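Local coordinates for protein catechol 2,3-dioxygenase (Rhodococcus sp., PDB 2WL3) that probably catalyses the extradiol ring cleavage of catechols by dioxygen at a non-haem iron, at residues G8-S13 with Q145-I150. Numbering follows the deposited sequence.
With FE (Fe (III) ion), chain K.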
loop_
_atom_site.group_PDB
_atom_site.type_symbol
_atom_site.label_atom_id
_atom_site.label_comp_id
_atom_site.label_asym_id
_atom_site.label_seq_id
_atom_site.Cartn_x
_atom_site.Cartn_y
_atom_site.Cartn_z
ATOM N N GLY C 8 -16.695 28.676 1.234
ATOM C CA GLY C 8 -15.384 29.352 1.208
ATOM C C GLY C 8 -15.147 30.340 2.335
ATOM O O GLY C 8 -14.116 30.291 3.010
ATOM N N TYR C 9 -16.084 31.251 2.555
ATOM C CA TYR C 9 -15.911 32.224 3.639
ATOM C C TYR C 9 -17.236 32.694 4.198
ATOM O O TYR C 9 -18.283 32.512 3.574
ATOM C CB TYR C 9 -15.037 33.422 3.184
ATOM C CG TYR C 9 -15.603 34.190 2.011
ATOM C CD1 TYR C 9 -15.131 33.969 0.722
ATOM C CD2 TYR C 9 -16.609 35.150 2.190
ATOM C CE1 TYR C 9 -15.642 34.682 -0.368
ATOM C CE2 TYR C 9 -17.137 35.861 1.102
ATOM C CZ TYR C 9 -16.651 35.616 -0.172
ATOM O OH TYR C 9 -17.150 36.309 -1.255
ATOM N N LEU C 10 -17.188 33.300 5.378
ATOM C CA LEU C 10 -18.355 33.914 5.963
ATOM C C LEU C 10 -18.035 35.367 6.291
ATOM O O LEU C 10 -16.923 35.683 6.752
ATOM C CB LEU C 10 -18.791 33.170 7.241
ATOM C CG LEU C 10 -19.389 31.757 7.200
ATOM C CD1 LEU C 10 -19.628 31.266 8.630
ATOM C CD2 LEU C 10 -20.693 31.680 6.390
ATOM N N GLY C 11 -18.992 36.251 6.019
ATOM C CA GLY C 11 -18.956 37.633 6.508
ATOM C C GLY C 11 -19.858 37.760 7.716
ATOM O O GLY C 11 -21.015 37.314 7.694
ATOM N N LEU C 12 -19.331 38.372 8.770
ATOM C CA LEU C 12 -20.035 38.521 10.039
ATOM C C LEU C 12 -20.099 39.987 10.484
ATOM O O LEU C 12 -19.110 40.721 10.404
ATOM C CB LEU C 12 -19.337 37.688 11.119
ATOM C CG LEU C 12 -19.766 36.262 11.484
ATOM C CD1 LEU C 12 -20.085 35.362 10.308
ATOM C CD2 LEU C 12 -18.716 35.618 12.393
ATOM N N SER C 13 -21.275 40.413 10.928
ATOM C CA SER C 13 -21.423 41.708 11.569
ATOM C C SER C 13 -21.282 41.487 13.058
ATOM O O SER C 13 -21.979 40.658 13.625
ATOM C CB SER C 13 -22.805 42.286 11.293
ATOM O OG SER C 13 -23.045 42.417 9.914
ATOM N N GLN C 145 -12.838 21.184 1.664
ATOM C CA GLN C 145 -14.017 20.943 2.497
ATOM C C GLN C 145 -14.639 22.248 2.975
ATOM O O GLN C 145 -15.738 22.263 3.527
ATOM C CB GLN C 145 -13.650 20.089 3.710
ATOM C CG GLN C 145 -13.186 18.684 3.385
ATOM C CD GLN C 145 -13.451 17.707 4.521
ATOM O OE1 GLN C 145 -14.191 18.010 5.464
ATOM N NE2 GLN C 145 -12.853 16.523 4.432
ATOM N N GLY C 146 -13.927 23.349 2.784
ATOM C CA GLY C 146 -14.417 24.650 3.214
ATOM C C GLY C 146 -14.184 24.888 4.689
ATOM O O GLY C 146 -13.558 24.067 5.377
ATOM N N LEU C 147 -14.702 26.011 5.179
ATOM C CA LEU C 147 -14.448 26.451 6.546
ATOM C C LEU C 147 -15.088 25.554 7.608
ATOM O O LEU C 147 -14.511 25.347 8.671
ATOM C CB LEU C 147 -14.881 27.912 6.715
ATOM C CG LEU C 147 -16.356 28.280 6.692
ATOM C CD1 LEU C 147 -16.861 28.447 8.114
ATOM C CD2 LEU C 147 -16.519 29.579 5.947
ATOM N N GLY C 148 -16.266 25.012 7.290
ATOM C CA GLY C 148 -17.009 24.159 8.190
ATOM C C GLY C 148 -18.417 24.044 7.657
ATOM O O GLY C 148 -18.632 24.125 6.446
ATOM N N HIS C 149 -19.382 23.847 8.548
ATOM C CA HIS C 149 -20.785 23.888 8.145
ATOM C C HIS C 149 -21.607 24.841 9.003
ATOM O O HIS C 149 -21.300 25.074 10.168
ATOM C CB HIS C 149 -21.408 22.485 8.096
ATOM C CG HIS C 149 -21.622 21.846 9.436
ATOM N ND1 HIS C 149 -21.060 20.632 9.777
ATOM C CD2 HIS C 149 -22.381 22.215 10.494
ATOM C CE1 HIS C 149 -21.435 20.300 11.000
ATOM N NE2 HIS C 149 -22.239 21.245 11.458
ATOM N N ILE C 150 -22.661 25.385 8.413
ATOM C CA ILE C 150 -23.490 26.380 9.082
ATOM C C ILE C 150 -24.961 25.983 9.094
ATOM O O ILE C 150 -25.411 25.232 8.226
ATOM C CB ILE C 150 -23.350 27.741 8.383
ATOM C CG1 ILE C 150 -23.542 27.582 6.874
ATOM C CG2 ILE C 150 -21.978 28.358 8.679
ATOM C CD1 ILE C 150 -23.585 28.890 6.139
HETATM FE FE FE K . -23.539 21.183 13.263
#
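L147 holds CG between its backbone N and carbonyl carbon (chi1 70°), and a chi2 of 99°, away from a staggered value, turns CD2 to the main chain of Y9. L10 sets CG anti to its own carbonyl carbon (chi1 -69°). Its CD1 lies over the gap between L147 and I150, touching both, while CD2 reaches I150. The contact joins the N-terminal and C-terminal domains of the extradiol dioxygenase fold, each a pair of beta-alpha-beta-beta-beta modules of the vicinal oxygen chelate type. Strand 6-13 belongs to the first sheet. Strand 149-152 belongs to the second.

The interface is apolar and buried. CD2 of L147 lies 3.6 Å from CA of Y9. The same CD2 of L147 is 3.8 Å from CG of L10. The side chains of L10 and L147 cross at about a right angle. L10 and I150 instead run past each other in opposite directions. There CD1 of L10 touches CG2 of I150 at 3.7 Å. CD2 of L10 approaches CD1 of I150 at 4.0 Å. L62 and I65 also pack on L10, and L213 on both L147 and I150.

G8 and Y9 form a classic beta bulge opposite G66. The Y9 side chain starts away from the C-terminal domain, and its OH hydrogen-bonds E117. G146 has a positive phi, which favours glycine, and R195 hydrogen-bonds its carbonyl oxygen.

Beyond L147 the chain reaches the iron site. The CB of H149 points away from strand 6-13, whereas that of I150 points toward it. H212 and E263 also bind the iron, which H149 holds through NE2 at 2.2 Å.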